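Side-chain contacts in superoxide dismutase 1 (PDB 2CW2), which probably converts superoxide into hydrogen peroxide and molecular oxygen, using a protein-bound iron ion as cofactor: residues A[55-60]-A[107-112]; A[33-38]-A[60-65]; A[101-106]-A[174-179]. All coordinates share one frame; numbering follows the deposited sequence.

Contact 1: residues A[55-60]-A[107-112]. With FE (Fe (III) ion), chain C.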
loop_
_atom_site.group_PDB
_atom_site.type_symbol
_atom_site.label_atom_id
_atom_site.label_comp_id
_atom_site.label_asym_id
_atom_site.label_seq_id
_atom_site.Cartn_x
_atom_site.Cartn_y
_atom_site.Cartn_z
ATOM N N THR A 55 5.719 -17.645 0.736
ATOM C CA THR A 55 4.544 -18.375 0.296
ATOM C C THR A 55 3.420 -17.424 -0.085
ATOM O O THR A 55 2.868 -17.514 -1.176
ATOM C CB THR A 55 4.112 -19.370 1.377
ATOM O OG1 THR A 55 5.188 -20.294 1.559
ATOM C CG2 THR A 55 2.972 -20.265 0.879
ATOM N N TYR A 56 3.078 -16.501 0.799
ATOM C CA TYR A 56 2.008 -15.559 0.485
ATOM C C TYR A 56 2.400 -14.599 -0.642
ATOM O O TYR A 56 1.624 -14.356 -1.575
ATOM C CB TYR A 56 1.619 -14.764 1.726
ATOM C CG TYR A 56 0.652 -15.508 2.606
ATOM C CD1 TYR A 56 -0.713 -15.448 2.358
ATOM C CD2 TYR A 56 1.101 -16.295 3.667
ATOM C CE1 TYR A 56 -1.615 -16.126 3.142
ATOM C CE2 TYR A 56 0.199 -16.988 4.466
ATOM C CZ TYR A 56 -1.166 -16.895 4.190
ATOM O OH TYR A 56 -2.092 -17.575 4.954
ATOM N N HIS A 57 3.612 -14.073 -0.560
ATOM C CA HIS A 57 4.032 -13.029 -1.507
ATOM C C HIS A 57 4.117 -13.607 -2.919
ATOM O O HIS A 57 3.635 -13.017 -3.885
ATOM C CB HIS A 57 5.373 -12.359 -1.092
ATOM C CG HIS A 57 5.588 -10.984 -1.700
ATOM N ND1 HIS A 57 6.715 -10.222 -1.454
ATOM C CD2 HIS A 57 4.808 -10.235 -2.530
ATOM C CE1 HIS A 57 6.619 -9.071 -2.109
ATOM N NE2 HIS A 57 5.474 -9.051 -2.784
ATOM N N HIS A 58 4.738 -14.770 -3.043
ATOM C CA HIS A 58 4.857 -15.382 -4.354
ATOM C C HIS A 58 3.610 -16.185 -4.757
ATOM O O HIS A 58 3.039 -15.947 -5.827
ATOM C CB HIS A 58 6.081 -16.289 -4.425
ATOM C CG HIS A 58 6.257 -16.952 -5.765
ATOM N ND1 HIS A 58 5.663 -18.152 -6.089
ATOM C CD2 HIS A 58 6.958 -16.575 -6.859
ATOM C CE1 HIS A 58 6.003 -18.496 -7.325
ATOM N NE2 HIS A 58 6.787 -17.555 -7.816
ATOM N N ASP A 59 3.213 -17.146 -3.916
ATOM C CA ASP A 59 2.140 -18.081 -4.283
ATOM C C ASP A 59 0.752 -17.461 -4.257
ATOM O O ASP A 59 -0.160 -17.964 -4.937
ATOM C CB ASP A 59 2.123 -19.334 -3.390
ATOM C CG ASP A 59 3.448 -20.113 -3.403
ATOM O OD1 ASP A 59 4.338 -19.885 -4.253
ATOM O OD2 ASP A 59 3.675 -20.999 -2.570
ATOM N N LYS A 60 0.555 -16.401 -3.473
ATOM C CA LYS A 60 -0.722 -15.689 -3.530
ATOM C C LYS A 60 -0.657 -14.398 -4.379
ATOM O O LYS A 60 -1.295 -14.317 -5.442
ATOM C CB LYS A 60 -1.333 -15.435 -2.119
ATOM C CG LYS A 60 -1.786 -16.742 -1.339
ATOM C CD LYS A 60 -2.837 -17.560 -2.117
ATOM C CE LYS A 60 -3.492 -18.724 -1.305
ATOM N NZ LYS A 60 -2.828 -18.990 -0.009
ATOM N N PHE A 107 11.343 -9.847 -10.795
ATOM C CA PHE A 107 12.630 -9.177 -10.664
ATOM C C PHE A 107 13.049 -9.146 -9.184
ATOM O O PHE A 107 14.218 -9.401 -8.846
ATOM C CB PHE A 107 12.491 -7.738 -11.175
ATOM C CG PHE A 107 13.804 -7.024 -11.355
ATOM C CD1 PHE A 107 14.390 -6.935 -12.614
ATOM C CD2 PHE A 107 14.445 -6.433 -10.281
ATOM C CE1 PHE A 107 15.596 -6.291 -12.792
ATOM C CE2 PHE A 107 15.676 -5.772 -10.459
ATOM C CZ PHE A 107 16.244 -5.697 -11.720
ATOM N N PHE A 108 12.097 -8.823 -8.317
ATOM C CA PHE A 108 12.355 -8.752 -6.865
ATOM C C PHE A 108 12.880 -10.092 -6.331
ATOM O O PHE A 108 13.922 -10.158 -5.691
ATOM C CB PHE A 108 11.078 -8.334 -6.104
ATOM C CG PHE A 108 11.251 -8.278 -4.589
ATOM C CD1 PHE A 108 12.174 -7.414 -4.009
ATOM C CD2 PHE A 108 10.460 -9.071 -3.757
ATOM C CE1 PHE A 108 12.332 -7.362 -2.630
ATOM C CE2 PHE A 108 10.601 -9.016 -2.369
ATOM C CZ PHE A 108 11.547 -8.152 -1.809
ATOM N N PHE A 109 12.172 -11.174 -6.613
ATOM C CA PHE A 109 12.560 -12.474 -6.069
ATOM C C PHE A 109 13.898 -12.961 -6.665
ATOM O O PHE A 109 14.682 -13.640 -5.980
ATOM C CB PHE A 109 11.432 -13.510 -6.300
ATOM C CG PHE A 109 10.142 -13.214 -5.540
ATOM C CD1 PHE A 109 8.912 -13.277 -6.186
ATOM C CD2 PHE A 109 10.160 -12.954 -4.173
ATOM C CE1 PHE A 109 7.710 -13.023 -5.499
ATOM C CE2 PHE A 109 8.972 -12.682 -3.479
ATOM C CZ PHE A 109 7.730 -12.726 -4.154
ATOM N N ASN A 110 14.159 -12.600 -7.925
ATOM C CA ASN A 110 15.458 -12.872 -8.550
ATOM C C ASN A 110 16.585 -12.096 -7.865
ATOM O O ASN A 110 17.742 -12.549 -7.836
ATOM C CB ASN A 110 15.419 -12.520 -10.049
ATOM C CG ASN A 110 14.732 -13.603 -10.892
ATOM O OD1 ASN A 110 14.205 -13.339 -12.002
ATOM N ND2 ASN A 110 14.769 -14.816 -10.404
ATOM N N ASN A 111 16.212 -10.945 -7.296
ATOM C CA ASN A 111 17.127 -9.971 -6.700
ATOM C C ASN A 111 17.546 -10.343 -5.290
ATOM O O ASN A 111 18.368 -9.644 -4.693
ATOM C CB ASN A 111 16.448 -8.577 -6.687
ATOM C CG ASN A 111 17.391 -7.463 -6.346
ATOM O OD1 ASN A 111 17.100 -6.312 -6.587
ATOM N ND2 ASN A 111 18.563 -7.812 -5.792
ATOM N N LEU A 112 16.959 -11.408 -4.742
ATOM C CA LEU A 112 17.326 -11.952 -3.437
ATOM C C LEU A 112 18.000 -13.316 -3.612
ATOM O O LEU A 112 17.809 -13.975 -4.632
ATOM C CB LEU A 112 16.094 -12.119 -2.533
ATOM C CG LEU A 112 15.055 -11.005 -2.570
ATOM C CD1 LEU A 112 13.791 -11.372 -1.780
ATOM C CD2 LEU A 112 15.706 -9.727 -2.063
HETATM FE FE FE C . 4.780 -7.406 -3.551
HETATM O O HOH W 1 4.137 -5.357 -4.498
#

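Contact 2: residues A[33-38]-A[60-65]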
loop_
_atom_site.group_PDB
_atom_site.type_symbol
_atom_site.label_atom_id
_atom_site.label_comp_id
_atom_site.label_asym_id
_atom_site.label_seq_id
_atom_site.Cartn_x
_atom_site.Cartn_y
_atom_site.Cartn_z
ATOM N N PHE A 33 0.635 -15.968 -19.929
ATOM C CA PHE A 33 1.685 -15.514 -19.034
ATOM C C PHE A 33 1.839 -16.527 -17.913
ATOM O O PHE A 33 0.871 -17.198 -17.538
ATOM C CB PHE A 33 1.366 -14.110 -18.473
ATOM C CG PHE A 33 1.290 -13.059 -19.515
ATOM C CD1 PHE A 33 2.446 -12.468 -20.010
ATOM C CD2 PHE A 33 0.066 -12.679 -20.032
ATOM C CE1 PHE A 33 2.380 -11.494 -20.993
ATOM C CE2 PHE A 33 -0.012 -11.704 -21.025
ATOM C CZ PHE A 33 1.151 -11.106 -21.502
ATOM N N GLN A 34 3.059 -16.678 -17.411
ATOM C CA GLN A 34 3.298 -17.590 -16.306
ATOM C C GLN A 34 4.018 -16.895 -15.174
ATOM O O GLN A 34 4.688 -15.878 -15.359
ATOM C CB GLN A 34 4.108 -18.820 -16.741
ATOM C CG GLN A 34 3.582 -19.543 -17.967
ATOM C CD GLN A 34 2.267 -20.282 -17.740
ATOM O OE1 GLN A 34 1.983 -20.761 -16.635
ATOM N NE2 GLN A 34 1.467 -20.399 -18.803
ATOM N N CYS A 35 3.880 -17.469 -13.998
ATOM C CA CYS A 35 4.557 -16.956 -12.812
ATOM C C CYS A 35 5.774 -17.843 -12.592
ATOM O O CYS A 35 5.630 -19.007 -12.193
ATOM C CB CYS A 35 3.593 -17.030 -11.625
ATOM S SG CYS A 35 4.281 -16.435 -10.068
ATOM N N PRO A 36 6.969 -17.302 -12.855
ATOM C CA PRO A 36 8.214 -18.081 -12.742
ATOM C C PRO A 36 8.407 -18.545 -11.308
ATOM O O PRO A 36 8.057 -17.801 -10.373
ATOM C CB PRO A 36 9.323 -17.082 -13.117
ATOM C CG PRO A 36 8.652 -15.866 -13.599
ATOM C CD PRO A 36 7.198 -15.902 -13.229
ATOM N N PRO A 37 8.953 -19.741 -11.116
ATOM C CA PRO A 37 9.170 -20.256 -9.766
ATOM C C PRO A 37 10.263 -19.468 -9.078
ATOM O O PRO A 37 11.117 -18.877 -9.734
ATOM C CB PRO A 37 9.640 -21.705 -10.008
ATOM C CG PRO A 37 10.278 -21.629 -11.336
ATOM C CD PRO A 37 9.408 -20.689 -12.146
ATOM N N LEU A 38 10.193 -19.432 -7.756
ATOM C CA LEU A 38 11.252 -18.866 -6.929
ATOM C C LEU A 38 12.542 -19.606 -7.235
ATOM O O LEU A 38 12.537 -20.834 -7.418
ATOM C CB LEU A 38 10.909 -19.078 -5.461
ATOM C CG LEU A 38 10.400 -17.960 -4.559
ATOM C CD1 LEU A 38 9.877 -16.720 -5.287
ATOM C CD2 LEU A 38 9.417 -18.458 -3.489
ATOM N N LYS A 60 0.555 -16.401 -3.473
ATOM C CA LYS A 60 -0.722 -15.689 -3.530
ATOM C C LYS A 60 -0.657 -14.398 -4.379
ATOM O O LYS A 60 -1.295 -14.317 -5.442
ATOM C CB LYS A 60 -1.333 -15.435 -2.119
ATOM C CG LYS A 60 -1.786 -16.742 -1.339
ATOM C CD LYS A 60 -2.837 -17.560 -2.117
ATOM C CE LYS A 60 -3.492 -18.724 -1.305
ATOM N NZ LYS A 60 -2.828 -18.990 -0.009
ATOM N N HIS A 61 0.118 -13.406 -3.930
ATOM C CA HIS A 61 0.111 -12.095 -4.581
ATOM C C HIS A 61 0.624 -12.181 -6.008
ATOM O O HIS A 61 -0.076 -11.807 -6.948
ATOM C CB HIS A 61 0.960 -11.082 -3.793
ATOM C CG HIS A 61 0.383 -10.716 -2.460
ATOM N ND1 HIS A 61 -0.605 -9.766 -2.309
ATOM C CD2 HIS A 61 0.652 -11.176 -1.216
ATOM C CE1 HIS A 61 -0.919 -9.657 -1.031
ATOM N NE2 HIS A 61 -0.163 -10.494 -0.346
ATOM N N HIS A 62 1.862 -12.659 -6.160
ATOM C CA HIS A 62 2.513 -12.744 -7.464
ATOM C C HIS A 62 1.668 -13.594 -8.414
ATOM O O HIS A 62 1.317 -13.160 -9.517
ATOM C CB HIS A 62 3.924 -13.345 -7.314
ATOM C CG HIS A 62 4.835 -13.134 -8.498
ATOM N ND1 HIS A 62 6.109 -13.665 -8.544
ATOM C CD2 HIS A 62 4.666 -12.468 -9.667
ATOM C CE1 HIS A 62 6.695 -13.317 -9.679
ATOM N NE2 HIS A 62 5.837 -12.599 -10.389
ATOM N N GLN A 63 1.357 -14.813 -7.992
ATOM C CA GLN A 63 0.614 -15.720 -8.857
ATOM C C GLN A 63 -0.733 -15.153 -9.264
ATOM O O GLN A 63 -1.192 -15.365 -10.385
ATOM C CB GLN A 63 0.426 -17.082 -8.190
ATOM C CG GLN A 63 -0.385 -18.064 -9.043
ATOM C CD GLN A 63 0.402 -18.588 -10.218
ATOM O OE1 GLN A 63 1.467 -19.187 -10.033
ATOM N NE2 GLN A 63 -0.110 -18.365 -11.437
ATOM N N THR A 64 -1.381 -14.458 -8.338
ATOM C CA THR A 64 -2.693 -13.893 -8.620
ATOM C C THR A 64 -2.602 -12.769 -9.635
ATOM O O THR A 64 -3.496 -12.606 -10.468
ATOM C CB THR A 64 -3.370 -13.428 -7.324
ATOM O OG1 THR A 64 -3.666 -14.579 -6.535
ATOM C CG2 THR A 64 -4.756 -12.823 -7.600
ATOM N N TYR A 65 -1.530 -11.985 -9.584
ATOM C CA TYR A 65 -1.372 -10.941 -10.588
ATOM C C TYR A 65 -1.298 -11.598 -11.974
ATOM O O TYR A 65 -1.863 -11.088 -12.950
ATOM C CB TYR A 65 -0.091 -10.121 -10.364
ATOM C CG TYR A 65 -0.118 -9.089 -9.234
ATOM C CD1 TYR A 65 -1.078 -8.084 -9.187
ATOM C CD2 TYR A 65 0.843 -9.121 -8.232
ATOM C CE1 TYR A 65 -1.073 -7.131 -8.156
ATOM C CE2 TYR A 65 0.849 -8.189 -7.188
ATOM C CZ TYR A 65 -0.105 -7.195 -7.164
ATOM O OH TYR A 65 -0.083 -6.275 -6.132
HETATM O O HOH W 2 1.835 -19.424 -13.624
#

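Contact 3: residues A[101-106]-A[174-179]. With FE (Fe (III) ion), chain C.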
loop_
_atom_site.group_PDB
_atom_site.type_symbol
_atom_site.label_atom_id
_atom_site.label_comp_id
_atom_site.label_asym_id
_atom_site.label_seq_id
_atom_site.Cartn_x
_atom_site.Cartn_y
_atom_site.Cartn_z
ATOM N N GLN A 101 3.304 -5.295 -12.066
ATOM C CA GLN A 101 3.466 -6.042 -10.822
ATOM C C GLN A 101 4.025 -7.440 -11.065
ATOM O O GLN A 101 4.826 -7.923 -10.276
ATOM C CB GLN A 101 2.158 -6.103 -10.037
ATOM C CG GLN A 101 1.814 -4.795 -9.350
ATOM C CD GLN A 101 2.782 -4.467 -8.218
ATOM O OE1 GLN A 101 3.850 -3.950 -8.470
ATOM N NE2 GLN A 101 2.387 -4.747 -6.978
ATOM N N VAL A 102 3.640 -8.085 -12.169
ATOM C CA VAL A 102 4.177 -9.406 -12.452
ATOM C C VAL A 102 5.695 -9.279 -12.664
ATOM O O VAL A 102 6.472 -10.023 -12.071
ATOM C CB VAL A 102 3.520 -10.053 -13.696
ATOM C CG1 VAL A 102 4.354 -11.268 -14.206
ATOM C CG2 VAL A 102 2.105 -10.484 -13.406
ATOM N N TYR A 103 6.111 -8.337 -13.509
ATOM C CA TYR A 103 7.548 -8.086 -13.730
ATOM C C TYR A 103 8.275 -7.691 -12.433
ATOM O O TYR A 103 9.368 -8.198 -12.127
ATOM C CB TYR A 103 7.750 -6.975 -14.771
ATOM C CG TYR A 103 9.201 -6.698 -15.096
ATOM C CD1 TYR A 103 9.761 -7.159 -16.289
ATOM C CD2 TYR A 103 10.013 -5.976 -14.218
ATOM C CE1 TYR A 103 11.098 -6.933 -16.594
ATOM C CE2 TYR A 103 11.357 -5.739 -14.507
ATOM C CZ TYR A 103 11.885 -6.223 -15.708
ATOM O OH TYR A 103 13.205 -6.000 -16.017
ATOM N N ASN A 104 7.678 -6.766 -11.690
ATOM C CA ASN A 104 8.290 -6.274 -10.465
ATOM C C ASN A 104 8.605 -7.403 -9.479
ATOM O O ASN A 104 9.664 -7.415 -8.843
ATOM C CB ASN A 104 7.365 -5.248 -9.797
ATOM C CG ASN A 104 7.191 -3.988 -10.645
ATOM O OD1 ASN A 104 7.935 -3.762 -11.592
ATOM N ND2 ASN A 104 6.190 -3.190 -10.324
ATOM N N HIS A 105 7.673 -8.339 -9.329
ATOM C CA HIS A 105 7.873 -9.417 -8.371
ATOM C C HIS A 105 8.906 -10.440 -8.882
ATOM O O HIS A 105 9.763 -10.899 -8.114
ATOM C CB HIS A 105 6.530 -10.061 -7.971
ATOM C CG HIS A 105 5.701 -9.204 -7.048
ATOM N ND1 HIS A 105 4.794 -8.266 -7.507
ATOM C CD2 HIS A 105 5.654 -9.139 -5.694
ATOM C CE1 HIS A 105 4.223 -7.670 -6.465
ATOM N NE2 HIS A 105 4.746 -8.160 -5.349
ATOM N N THR A 106 8.827 -10.804 -10.162
ATOM C CA THR A 106 9.819 -11.723 -10.697
ATOM C C THR A 106 11.216 -11.131 -10.507
ATOM O O THR A 106 12.157 -11.806 -10.087
ATOM C CB THR A 106 9.528 -11.976 -12.184
ATOM O OG1 THR A 106 8.298 -12.694 -12.285
ATOM C CG2 THR A 106 10.572 -12.897 -12.778
ATOM N N ASN A 174 7.322 1.381 -12.624
ATOM C CA ASN A 174 8.452 0.582 -13.139
ATOM C C ASN A 174 9.184 1.416 -14.209
ATOM O O ASN A 174 8.592 1.877 -15.169
ATOM C CB ASN A 174 7.924 -0.743 -13.715
ATOM C CG ASN A 174 9.023 -1.646 -14.291
ATOM O OD1 ASN A 174 8.995 -2.882 -14.118
ATOM N ND2 ASN A 174 9.954 -1.058 -15.004
ATOM N N PRO A 175 10.465 1.661 -14.006
ATOM C CA PRO A 175 11.195 2.617 -14.849
ATOM C C PRO A 175 11.382 2.146 -16.288
ATOM O O PRO A 175 11.827 2.957 -17.114
ATOM C CB PRO A 175 12.534 2.757 -14.133
ATOM C CG PRO A 175 12.707 1.461 -13.432
ATOM C CD PRO A 175 11.314 1.086 -12.948
ATOM N N ILE A 176 11.015 0.901 -16.589
ATOM C CA ILE A 176 10.993 0.463 -17.977
ATOM C C ILE A 176 10.002 1.302 -18.791
ATOM O O ILE A 176 10.157 1.451 -20.012
ATOM C CB ILE A 176 10.710 -1.049 -18.077
ATOM C CG1 ILE A 176 11.930 -1.845 -17.624
ATOM C CG2 ILE A 176 10.277 -1.466 -19.502
ATOM C CD1 ILE A 176 11.622 -3.302 -17.388
ATOM N N ARG A 177 8.996 1.869 -18.117
ATOM C CA ARG A 177 8.012 2.695 -18.816
ATOM C C ARG A 177 8.721 3.908 -19.447
ATOM O O ARG A 177 8.342 4.384 -20.531
ATOM C CB ARG A 177 6.915 3.168 -17.856
ATOM C CG ARG A 177 5.848 4.028 -18.527
ATOM C CD ARG A 177 4.513 3.951 -17.853
ATOM N NE ARG A 177 3.474 4.710 -18.545
ATOM C CZ ARG A 177 2.519 4.170 -19.309
ATOM N NH1 ARG A 177 2.482 2.853 -19.524
ATOM N NH2 ARG A 177 1.601 4.963 -19.873
ATOM N N GLU A 178 9.735 4.407 -18.750
ATOM C CA GLU A 178 10.606 5.445 -19.294
ATOM C C GLU A 178 11.783 4.798 -20.047
ATOM O O GLU A 178 11.707 3.632 -20.441
ATOM C CB GLU A 178 11.036 6.428 -18.192
ATOM C CG GLU A 178 10.836 5.931 -16.760
ATOM C CD GLU A 178 9.391 5.959 -16.265
ATOM O OE1 GLU A 178 9.145 5.427 -15.175
ATOM O OE2 GLU A 178 8.495 6.509 -16.940
ATOM N N SER A 179 12.877 5.494 -20.290
ATOM C CA SER A 179 13.875 4.796 -21.125
ATOM C C SER A 179 14.615 3.614 -20.443
ATOM O O SER A 179 15.386 2.914 -21.097
ATOM C CB SER A 179 14.872 5.776 -21.796
ATOM O OG SER A 179 15.214 6.873 -20.944
HETATM FE FE FE C . 4.780 -7.406 -3.551
HETATM O O HOH W 1 4.137 -5.357 -4.498
#

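Contact 1: residues A[55-60]-A[107-112]
An aromatic cluster beside the iron centre joins His57 and His58 of helix 51-73 to Phe108 and Phe109 of helix 93-110, within the helical hairpin of the iron/manganese superoxide dismutases. Phe109 wedges between the two histidines. Its rim points at the face of His57 in a T-shaped stack, planes at 78°, with Phe109 CZ 3.7 Å from His57 CG. The next rim atom, Phe109 CE1, packs 3.8 Å from His58 CB, in an offset edge-to-face pair with the edge of His58 toward the Phe109 face. Phe109 gets there with CG anti to its carbonyl carbon (chi1 -66°). Phe108 adds a rim-to-rim touch, its CE2 lying 4.0 Å from His57 CE1. Beyond the cluster, His57 NE2 binds iron at 1.9 Å, opposite water 1, and His105, Asp187 and His191 complete the site. His58 is steadied separately: ND1 gives an almost straight hydrogen bond of 2.9 Å to Asp59 OD1, and NE2 meets Pro36 O. Asp59 is in turn salt-bridged to Lys42. No hydrogen bond joins segments 55-60 and 107-112, so the iron ligand His57 is flanked on this side by buried hydrocarbon edges, which, with the iron bond, probably restrict the tilt of its ring.

Contact 2: residues A[33-38]-A[60-65]
Cys35 meets His62 and Gln63 where the extended segment 33-38 runs past helix 51-73, a case of a loop packing on a helix largely through one small sulfur-bearing side chain. The sulfur-aromatic interaction is the centrepiece. Cys35 SG sits over one face of the His62 imidazole, 3.7 Å from the ring centroid and only 14° off the ring normal. With SG anti to the backbone N (chi1 180°), the cysteine reaches across from the loop and sets its thiol on the ring.

Two van der Waals contacts accompany it. Cys35 CB lies 3.4 Å from Gln63 OE1, the glutamine folding back at chi2 (73°) to bring its amide alongside the cysteine. Pro36 joins more loosely, its CD 4.4 Å from His62 CE1.

Polar contacts between the segments run through water. Water 2 accepts from Cys35 N at 2.9 Å and from Gln63 NE2 at 3.1 Å, and donates to Gln34 OE1 at 3.3 Å. Gln63 NE2 also hydrogen-bonds Asp67 OD2 of the next helical turn. Within the helix, Thr64 OG1 bonds Lys60 O at 2.6 Å, approaching from the opposite face of that carbonyl to Thr64 N.

His62 continues inward, where its ring meets those of His58 and the iron ligand His105, and its NE2 makes a weak hydrogen bond to Val102 O of helix 93-110. The polarisable sulfur suits the flat face of the imidazole, and the water supplies the directional bonds that the side chains do not exchange themselves. The join is thus dispersive toward the ring, and both direct and water-mediated toward Gln63, one residue removed from the metal, since His62 touches the ligand His105.

Contact 3: residues A[101-106]-A[174-179]
Helix 93-110, one arm of the helical hairpin, meets the loop between strands 164-170 and 181-187 of the C-terminal domain through Tyr103 and Asn104 on one side and Ile176 and Asn174 on the other. Ile176 CD1 rests over a face of the Tyr103 ring near its hydroxyl end, 3.4 Å from CZ and equally 3.4 Å from OH. The two side chains come from opposite directions; Tyr103 has CG anti to its backbone N (chi1 -178°), a torsion that puts one ring face against Ile176 CD1. Next to them the amides of Asn104 and Asn174 lie in planes only 26° apart, with Asn174 CB 3.7 Å from Asn104 OD1.

This interdomain seam backs onto the metal site, since the same helix bears the ligand His105, bound to iron through NE2 at 1.9 Å. His105 ND1 donates to Gln101 O at 2.8 Å, from above the carbonyl plane, which, together with the iron bond, should hold the rotation of the imidazole. Gln101 in turn gives its NE2 to water 1 at 3.1 Å; a glutamine from this helix touching the metal-bound solvent is familiar in iron-type members of the family. Its OE1 accepts from Asn104 ND2 at 3.1 Å, in the carbonyl plane, and also from Trp154 NE1. Asn104 ND2 has a further partner in Ala172 O, just before segment 174-179.

Contacts 1 and 3 are buried and both reach the iron, sharing helix 93-110 and water 1; contact 2 is partly buried and lies nearer the protein surface. Helix 51-73 serves contacts 1 and 2, which touch directly where Phe109 CE1 packs on His62 ND1. Contacts 1 and 2 stay inside the helical hairpin, whereas contact 3 ties that hairpin to the C-terminal domain. Chemistry follows location: aromatic edges and faces dominate contact 1, a thiol and a bridging water govern contact 2, and contact 3 combines aliphatic-aromatic packing with amides. A hydrogen bond between Tyr65 OH and Gln101 NE2 further joins segments 60-65 and 101-106.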